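Side-chain contacts in DNA mismatch repair protein MutL (Aquifex aeolicus, PDB 6LZI), which probably binds and hydrolyses ATP through a Bergerat-fold ATPase domain while serving DNA mismatch repair as an endonuclease: residues V24-S27 with L28-K31; L164-I167 with K168-L172; S105-F108 with Q109-E112. All coordinates share one frame; numbering follows the deposited sequence.

Interaction 1: V24-S27 with L28-K31; sequences VENS and LDAK. With MG (magnesium ion), chain B; ADP (adenosine-5'-diphosphate), chain H.
Val-24 and Leu-28 sit one turn apart near the end of helix 16-29, the helix of the Bergerat ATP-binding fold that carries the magnesium-binding Asn-26. Their side chains run side by side in the same direction, CG1 of Val-24 lying 4.1 Å from CD1 of Leu-28. Leu-28 keeps CG beside its own backbone N (chi1 -61°), which rests CG 3.3 Å from the O of Val-24. Tyr-170 of helix 156-173 packs against both residues, and an alanine in place of Leu-28 would probably open a gap between the two helices, Val-24 and Tyr-170 both losing the branch of Leu-28 that they share.

Round the helix, the carboxylates of Glu-25 and Asp-29 are turned 45° against each other, with OE1 of Glu-25 4.4 Å from OD2 of Asp-29. A water bound to the magnesium ion donates to both oxygens, making the pair a second shell to the metal. The helix ends in a Schellman motif with Lys-31 at positive phi, while Ala-30 turns its CB to the adenine. Asn-26 uses both ends of its amide: OD1 binds magnesium at 2.0 Å, and ND2 donates to O2A of ADP at 2.7 Å.

Interaction 2: L164-I167 with K168-L172; sequences LELI and KEYAL
Leu-166 lies beside Tyr-170 one turn on, an i to i+4 contact within helix 156-173, which packs against helix 16-29 and the large mixed sheet of the ATPase fold. The leucine holds CG anti to its backbone N (chi1 178°), and this carries the branch alongside the tyrosine ring. CD1 of Leu-166 comes 3.6 Å from CE2 of Tyr-170, while CD2 meets the same ring at its edge, in plane. Tyr-170 tilts CG back beside its own N (chi1 -80°), and its CD2 settles 3.3 Å from the O of Leu-166. CD1 of Leu-166 is shared with a polar neighbour, since OE1 of Glu-169 stops 3.8 Å away at the end of an extended chain.

A different conformation serves Lys-168, whose chain, extended beyond CG, runs back toward the preceding turn and crosses Leu-164, CE lying 3.7 Å from CG of the leucine. Glu-165 approaches the same lysine by bending at chi2 (-47°). Its OE1 remains 4.2 Å from NZ of Lys-168, too far for a salt bridge, and its OE2 is engaged by the hydroxyl of Tyr-234. Ile-167 faces the interior, against Val-20, Phe-179 and Leu-189. Its carbonyl O receives the N of Ala-171 at 2.8 Å.

Interaction 3: S105-F108 with Q109-E112; sequences SRFF and QEKE
Gln-109 lays its aliphatic chain over the ring of Phe-108 in the beta hairpin that joins strands 100-106 and 113-119. The contact is a CH-pi interaction: CG of Gln-109 stands 3.4 Å from the ring centroid, over the face but displaced toward the rim. Phe-108 reaches this position by placing CG between its backbone N and carbonyl carbon (chi1 74°), which folds the ring back toward its neighbour. The same CG of Gln-109 also touches Phe-107, 3.5 Å from CE2, though here the amide stands nearly upright to the ring, the planes 84° apart. Phe-107 in turn carries CD1 of Phe-108 over one face, and its ring meets that of His-57.

The chain reverses here through a type I turn from Phe-107 to Glu-110, closed by N of Glu-110 bonding O of Phe-107 at 2.9 Å. Arg-106 braces the loop beyond the turn. Its extended chain brings NE to the O of Glu-110, 2.9 Å away at an N-H...O angle of 163° and near the guanidinium plane. The O of Lys-111 approaches differently, 3.0 Å above that plane and over its centre without a hydrogen bond, while NH1 is engaged by the O of Met-131. Two waters complete the seam, one donating to the O atoms of Phe-108 and Glu-110, the other linking the N of Phe-107 to the O of Glu-112.

One cation thus gathers three backbone carbonyls, two by directed bonds (O of Glu-110 and of Met-131) and one, O of Lys-111, across its face. At this surface turn, where the strand gives way to a loop without regular secondary structure, that combination probably offsets the partial negative charge of the clustered oxygens and helps fix the path of the chain.

Interactions 1 and 2 each lie within one helix, and the two helices pack on each other: besides the contacts of Tyr-170, CG2 of Val-24 lies 4.0 Å from CD1 of Ile-167. Both are partly buried and rest on repeated helical backbone bonds, but only interaction 1 turns a polar face to nucleotide and metal, whereas interaction 2 contributes mainly aliphatic and aromatic packing. Interaction 3 is a surface contact at the end of two sheet strands, its centre about 29 Å from that of interaction 2 and about 17 Å from that of interaction 1. Where the helices repeat one bonding pattern, the hairpin relies on a guanidinium group, a CH-pi contact and waters.

Interaction 1: V24-S27 with L28-K31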
loop_
_atom_site.group_PDB
_atom_site.type_symbol
_atom_site.label_atom_id
_atom_site.label_comp_id
_atom_site.label_asym_id
_atom_site.label_seq_id
_atom_site.Cartn_x
_atom_site.Cartn_y
_atom_site.Cartn_z
ATOM N N VAL A 24 0.663 -4.800 3.425
ATOM C CA VAL A 24 -0.611 -4.136 3.178
ATOM C C VAL A 24 -1.405 -4.968 2.185
ATOM O O VAL A 24 -2.624 -5.083 2.281
ATOM C CB VAL A 24 -0.322 -2.722 2.640
ATOM C CG1 VAL A 24 -1.545 -2.102 2.059
ATOM C CG2 VAL A 24 0.328 -1.814 3.784
ATOM N N GLU A 25 -0.715 -5.608 1.247
ATOM C CA GLU A 25 -1.442 -6.524 0.361
ATOM C C GLU A 25 -2.163 -7.600 1.167
ATOM O O GLU A 25 -3.337 -7.899 0.876
ATOM C CB GLU A 25 -0.490 -7.146 -0.683
ATOM C CG GLU A 25 -1.154 -8.204 -1.572
ATOM C CD GLU A 25 -0.216 -8.703 -2.669
ATOM O OE1 GLU A 25 0.104 -9.935 -2.772
ATOM O OE2 GLU A 25 0.167 -7.848 -3.479
ATOM N N ASN A 26 -1.509 -8.130 2.229
ATOM C CA ASN A 26 -2.096 -9.182 3.038
ATOM C C ASN A 26 -3.280 -8.638 3.820
ATOM O O ASN A 26 -4.322 -9.307 3.939
ATOM C CB ASN A 26 -1.037 -9.758 3.987
ATOM C CG ASN A 26 -0.106 -10.701 3.269
ATOM O OD1 ASN A 26 -0.435 -11.137 2.167
ATOM N ND2 ASN A 26 1.000 -11.047 3.849
ATOM N N SER A 27 -3.168 -7.405 4.268
ATOM C CA SER A 27 -4.309 -6.815 4.992
ATOM C C SER A 27 -5.514 -6.702 4.100
ATOM O O SER A 27 -6.641 -6.935 4.536
ATOM C CB SER A 27 -3.978 -5.439 5.481
ATOM O OG SER A 27 -2.873 -5.595 6.404
ATOM N N LEU A 28 -5.285 -6.176 2.893
ATOM C CA LEU A 28 -6.426 -6.005 1.957
ATOM C C LEU A 28 -6.984 -7.354 1.505
ATOM O O LEU A 28 -8.203 -7.489 1.268
ATOM C CB LEU A 28 -5.969 -5.226 0.740
ATOM C CG LEU A 28 -5.466 -3.820 1.077
ATOM C CD1 LEU A 28 -4.878 -3.128 -0.147
ATOM C CD2 LEU A 28 -6.667 -2.955 1.551
ATOM N N ASP A 29 -6.099 -8.341 1.288
ATOM C CA ASP A 29 -6.541 -9.701 1.019
ATOM C C ASP A 29 -7.460 -10.213 2.120
ATOM O O ASP A 29 -8.413 -10.945 1.847
ATOM C CB ASP A 29 -5.369 -10.675 0.877
ATOM C CG ASP A 29 -4.541 -10.494 -0.409
ATOM O OD1 ASP A 29 -4.948 -9.785 -1.371
ATOM O OD2 ASP A 29 -3.432 -11.064 -0.396
ATOM N N ALA A 30 -7.197 -9.822 3.374
ATOM C CA ALA A 30 -8.006 -10.225 4.514
ATOM C C ALA A 30 -9.168 -9.268 4.801
ATOM O O ALA A 30 -9.754 -9.335 5.890
ATOM C CB ALA A 30 -7.139 -10.360 5.754
ATOM N N LYS A 31 -9.550 -8.464 3.804
ATOM C CA LYS A 31 -10.680 -7.532 3.761
ATOM C C LYS A 31 -10.685 -6.589 4.939
ATOM O O LYS A 31 -11.730 -6.291 5.545
ATOM C CB LYS A 31 -12.044 -8.225 3.608
ATOM C CG LYS A 31 -12.216 -9.653 4.043
ATOM C CD LYS A 31 -13.596 -10.172 3.568
ATOM C CE LYS A 31 -14.306 -11.067 4.579
ATOM N NZ LYS A 31 -14.567 -10.452 5.934
HETATM MG MG MG B . 0.664 -12.136 0.784
HETATM P PB ADP H . 0.168 -15.137 0.316
HETATM O O1B ADP H . -0.455 -13.871 0.798
HETATM O O2B ADP H . -0.773 -16.357 0.496
HETATM O O3B ADP H . 0.637 -15.030 -1.118
HETATM P PA ADP H . 1.874 -14.554 2.544
HETATM O O1A ADP H . 3.175 -15.137 3.016
HETATM O O2A ADP H . 1.900 -13.091 2.263
HETATM O O3A ADP H . 1.457 -15.442 1.208
HETATM O "O5'" ADP H . 0.746 -14.710 3.690
HETATM C "C5'" ADP H . 0.495 -16.093 3.944
HETATM C "C4'" ADP H . -0.924 -16.291 4.469
HETATM O "O4'" ADP H . -1.026 -15.706 5.744
HETATM C "C3'" ADP H . -2.043 -15.677 3.653
HETATM O "O3'" ADP H . -2.514 -16.642 2.672
HETATM C "C2'" ADP H . -3.123 -15.456 4.695
HETATM O "O2'" ADP H . -3.761 -16.769 4.829
HETATM C "C1'" ADP H . -2.334 -15.213 5.958
HETATM N N9 ADP H . -2.183 -13.796 6.263
HETATM C C8 ADP H . -1.068 -13.026 6.133
HETATM N N7 ADP H . -1.304 -11.752 6.545
HETATM C C5 ADP H . -2.611 -11.742 6.914
HETATM C C6 ADP H . -3.483 -10.688 7.440
HETATM N N6 ADP H . -3.003 -9.424 7.601
HETATM N N1 ADP H . -4.772 -11.027 7.720
HETATM C C2 ADP H . -5.217 -12.332 7.494
HETATM N N3 ADP H . -4.472 -13.339 7.044
HETATM C C4 ADP H . -3.168 -13.066 6.765
HETATM O O HOH W 1 -0.582 -11.353 -0.633
HETATM O O HOH W 2 2.025 -10.394 0.930
HETATM O O HOH W 3 2.010 -12.952 -0.743
#

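Interaction 2: L164-I167 with K168-L172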
loop_
_atom_site.group_PDB
_atom_site.type_symbol
_atom_site.label_atom_id
_atom_site.label_comp_id
_atom_site.label_asym_id
_atom_site.label_seq_id
_atom_site.Cartn_x
_atom_site.Cartn_y
_atom_site.Cartn_z
ATOM N N LEU A 164 5.687 6.317 1.494
ATOM C CA LEU A 164 4.597 7.289 1.346
ATOM C C LEU A 164 3.901 7.153 -0.002
ATOM O O LEU A 164 2.653 7.068 -0.052
ATOM C CB LEU A 164 5.106 8.714 1.532
ATOM C CG LEU A 164 4.011 9.804 1.420
ATOM C CD1 LEU A 164 2.887 9.540 2.354
ATOM C CD2 LEU A 164 4.658 11.172 1.743
ATOM N N GLU A 165 4.700 7.067 -1.096
ATOM C CA GLU A 165 4.132 6.857 -2.436
ATOM C C GLU A 165 3.369 5.536 -2.553
ATOM O O GLU A 165 2.296 5.480 -3.164
ATOM C CB GLU A 165 5.232 6.865 -3.515
ATOM C CG GLU A 165 5.713 8.275 -3.926
ATOM C CD GLU A 165 4.542 9.223 -4.197
ATOM O OE1 GLU A 165 4.376 10.224 -3.448
ATOM O OE2 GLU A 165 3.755 8.929 -5.130
ATOM N N LEU A 166 3.929 4.448 -2.023
ATOM C CA LEU A 166 3.221 3.165 -2.015
ATOM C C LEU A 166 1.877 3.247 -1.322
ATOM O O LEU A 166 0.901 2.680 -1.803
ATOM C CB LEU A 166 4.084 2.090 -1.342
ATOM C CG LEU A 166 3.411 0.723 -1.231
ATOM C CD1 LEU A 166 3.380 0.042 -2.628
ATOM C CD2 LEU A 166 4.064 -0.183 -0.150
ATOM N N ILE A 167 1.815 3.876 -0.143
ATOM C CA ILE A 167 0.516 3.912 0.563
ATOM C C ILE A 167 -0.476 4.783 -0.203
ATOM O O ILE A 167 -1.658 4.455 -0.298
ATOM C CB ILE A 167 0.674 4.405 2.011
ATOM C CG1 ILE A 167 1.625 3.479 2.789
ATOM C CG2 ILE A 167 -0.759 4.503 2.628
ATOM C CD1 ILE A 167 1.203 1.988 2.828
ATOM N N LYS A 168 0.006 5.865 -0.835
ATOM C CA LYS A 168 -0.877 6.646 -1.696
ATOM C C LYS A 168 -1.432 5.790 -2.810
ATOM O O LYS A 168 -2.618 5.887 -3.146
ATOM C CB LYS A 168 -0.142 7.868 -2.268
ATOM C CG LYS A 168 0.113 8.914 -1.198
ATOM C CD LYS A 168 0.938 10.083 -1.754
ATOM C CE LYS A 168 1.183 11.079 -0.570
ATOM N NZ LYS A 168 1.661 12.401 -1.057
ATOM N N GLU A 169 -0.590 4.925 -3.369
ATOM C CA GLU A 169 -1.014 4.089 -4.493
ATOM C C GLU A 169 -2.089 3.102 -4.086
ATOM O O GLU A 169 -3.078 2.912 -4.806
ATOM C CB GLU A 169 0.216 3.395 -5.031
ATOM C CG GLU A 169 0.057 2.318 -6.055
ATOM C CD GLU A 169 1.448 1.883 -6.513
ATOM O OE1 GLU A 169 1.906 0.808 -6.052
ATOM O OE2 GLU A 169 2.081 2.652 -7.277
ATOM N N TYR A 170 -1.920 2.461 -2.936
ATOM C CA TYR A 170 -2.989 1.620 -2.397
ATOM C C TYR A 170 -4.227 2.449 -2.014
ATOM O O TYR A 170 -5.383 2.010 -2.165
ATOM C CB TYR A 170 -2.486 0.932 -1.130
ATOM C CG TYR A 170 -1.637 -0.267 -1.373
ATOM C CD1 TYR A 170 -2.171 -1.375 -1.900
ATOM C CD2 TYR A 170 -0.298 -0.300 -0.978
ATOM C CE1 TYR A 170 -1.438 -2.498 -2.091
ATOM C CE2 TYR A 170 0.478 -1.452 -1.163
ATOM C CZ TYR A 170 -0.126 -2.537 -1.744
ATOM O OH TYR A 170 0.538 -3.738 -1.918
ATOM N N ALA A 171 -4.015 3.636 -1.478
ATOM C CA ALA A 171 -5.215 4.388 -1.155
ATOM C C ALA A 171 -5.990 4.794 -2.409
ATOM O O ALA A 171 -7.235 4.899 -2.363
ATOM C CB ALA A 171 -4.936 5.682 -0.400
ATOM N N LEU A 172 -5.280 5.033 -3.504
ATOM C CA LEU A 172 -5.998 5.425 -4.711
ATOM C C LEU A 172 -6.860 4.321 -5.319
ATOM O O LEU A 172 -7.785 4.659 -6.084
ATOM C CB LEU A 172 -5.009 5.956 -5.742
ATOM C CG LEU A 172 -4.476 7.387 -5.411
ATOM C CD1 LEU A 172 -3.168 7.739 -6.201
ATOM C CD2 LEU A 172 -5.486 8.516 -5.581
#

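Interaction 3: S105-F108 with Q109-E112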
loop_
_atom_site.group_PDB
_atom_site.type_symbol
_atom_site.label_atom_id
_atom_site.label_comp_id
_atom_site.label_asym_id
_atom_site.label_seq_id
_atom_site.Cartn_x
_atom_site.Cartn_y
_atom_site.Cartn_z
ATOM N N SER A 105 -2.102 -12.047 15.761
ATOM C CA SER A 105 -3.400 -12.079 15.050
ATOM C C SER A 105 -4.491 -12.701 15.918
ATOM O O SER A 105 -4.279 -13.691 16.634
ATOM C CB SER A 105 -3.313 -12.865 13.724
ATOM O OG SER A 105 -4.486 -12.708 12.964
ATOM N N ARG A 106 -5.668 -12.091 15.854
ATOM C CA ARG A 106 -6.842 -12.567 16.524
ATOM C C ARG A 106 -7.885 -12.838 15.435
ATOM O O ARG A 106 -8.250 -11.930 14.673
ATOM C CB ARG A 106 -7.360 -11.539 17.498
ATOM C CG ARG A 106 -8.613 -12.074 18.243
ATOM C CD ARG A 106 -9.109 -11.007 19.257
ATOM N NE ARG A 106 -10.502 -11.224 19.619
ATOM C CZ ARG A 106 -11.193 -10.357 20.360
ATOM N NH1 ARG A 106 -10.568 -9.278 20.840
ATOM N NH2 ARG A 106 -12.495 -10.538 20.589
ATOM N N PHE A 107 -8.297 -14.083 15.354
ATOM C CA PHE A 107 -9.257 -14.508 14.340
ATOM C C PHE A 107 -10.633 -13.983 14.719
ATOM O O PHE A 107 -10.995 -13.939 15.900
ATOM C CB PHE A 107 -9.234 -16.043 14.312
ATOM C CG PHE A 107 -9.899 -16.679 13.122
ATOM C CD1 PHE A 107 -9.484 -16.377 11.830
ATOM C CD2 PHE A 107 -10.774 -17.701 13.319
ATOM C CE1 PHE A 107 -10.066 -17.008 10.741
ATOM C CE2 PHE A 107 -11.381 -18.381 12.207
ATOM C CZ PHE A 107 -10.990 -18.027 10.930
ATOM N N PHE A 108 -11.446 -13.661 13.716
ATOM C CA PHE A 108 -12.766 -13.118 14.018
ATOM C C PHE A 108 -13.587 -14.044 14.933
ATOM O O PHE A 108 -14.437 -13.564 15.704
ATOM C CB PHE A 108 -13.508 -12.792 12.696
ATOM C CG PHE A 108 -14.010 -14.010 11.965
ATOM C CD1 PHE A 108 -13.180 -14.650 11.044
ATOM C CD2 PHE A 108 -15.316 -14.451 12.131
ATOM C CE1 PHE A 108 -13.648 -15.786 10.345
ATOM C CE2 PHE A 108 -15.800 -15.582 11.455
ATOM C CZ PHE A 108 -14.961 -16.247 10.562
ATOM N N GLN A 109 -13.307 -15.344 14.955
ATOM C CA GLN A 109 -14.108 -16.243 15.779
ATOM C C GLN A 109 -13.564 -16.420 17.199
ATOM O O GLN A 109 -14.196 -17.101 18.009
ATOM C CB GLN A 109 -14.214 -17.625 15.113
ATOM C CG GLN A 109 -14.513 -17.596 13.638
ATOM C CD GLN A 109 -15.298 -18.815 13.162
ATOM O OE1 GLN A 109 -14.731 -19.892 12.933
ATOM N NE2 GLN A 109 -16.619 -18.645 13.006
ATOM N N GLU A 110 -12.418 -15.826 17.520
ATOM C CA GLU A 110 -11.703 -16.117 18.753
ATOM C C GLU A 110 -11.715 -14.917 19.685
ATOM O O GLU A 110 -11.754 -13.771 19.238
ATOM C CB GLU A 110 -10.261 -16.506 18.446
ATOM C CG GLU A 110 -10.147 -17.787 17.679
ATOM C CD GLU A 110 -10.486 -18.998 18.523
ATOM O OE1 GLU A 110 -10.292 -20.128 18.028
ATOM O OE2 GLU A 110 -10.927 -18.834 19.685
ATOM N N LYS A 111 -11.673 -15.190 20.993
ATOM C CA LYS A 111 -11.636 -14.087 21.954
ATOM C C LYS A 111 -10.228 -13.536 22.136
ATOM O O LYS A 111 -10.063 -12.339 22.427
ATOM C CB LYS A 111 -12.178 -14.553 23.320
ATOM C CG LYS A 111 -13.624 -15.030 23.305
ATOM C CD LYS A 111 -14.097 -15.340 24.718
ATOM C CE LYS A 111 -15.472 -16.017 24.741
ATOM N NZ LYS A 111 -16.479 -15.182 24.043
ATOM N N GLU A 112 -9.217 -14.378 21.910
ATOM C CA GLU A 112 -7.811 -14.061 22.154
ATOM C C GLU A 112 -7.034 -14.125 20.861
ATOM O O GLU A 112 -7.372 -14.895 19.948
ATOM C CB GLU A 112 -7.105 -15.061 23.094
ATOM C CG GLU A 112 -7.744 -15.384 24.355
ATOM C CD GLU A 112 -6.716 -15.994 25.311
ATOM O OE1 GLU A 112 -6.857 -15.775 26.525
ATOM O OE2 GLU A 112 -5.758 -16.668 24.854
HETATM O O HOH W 4 -14.480 -12.442 18.587
HETATM O O HOH W 5 -7.273 -15.744 17.393
#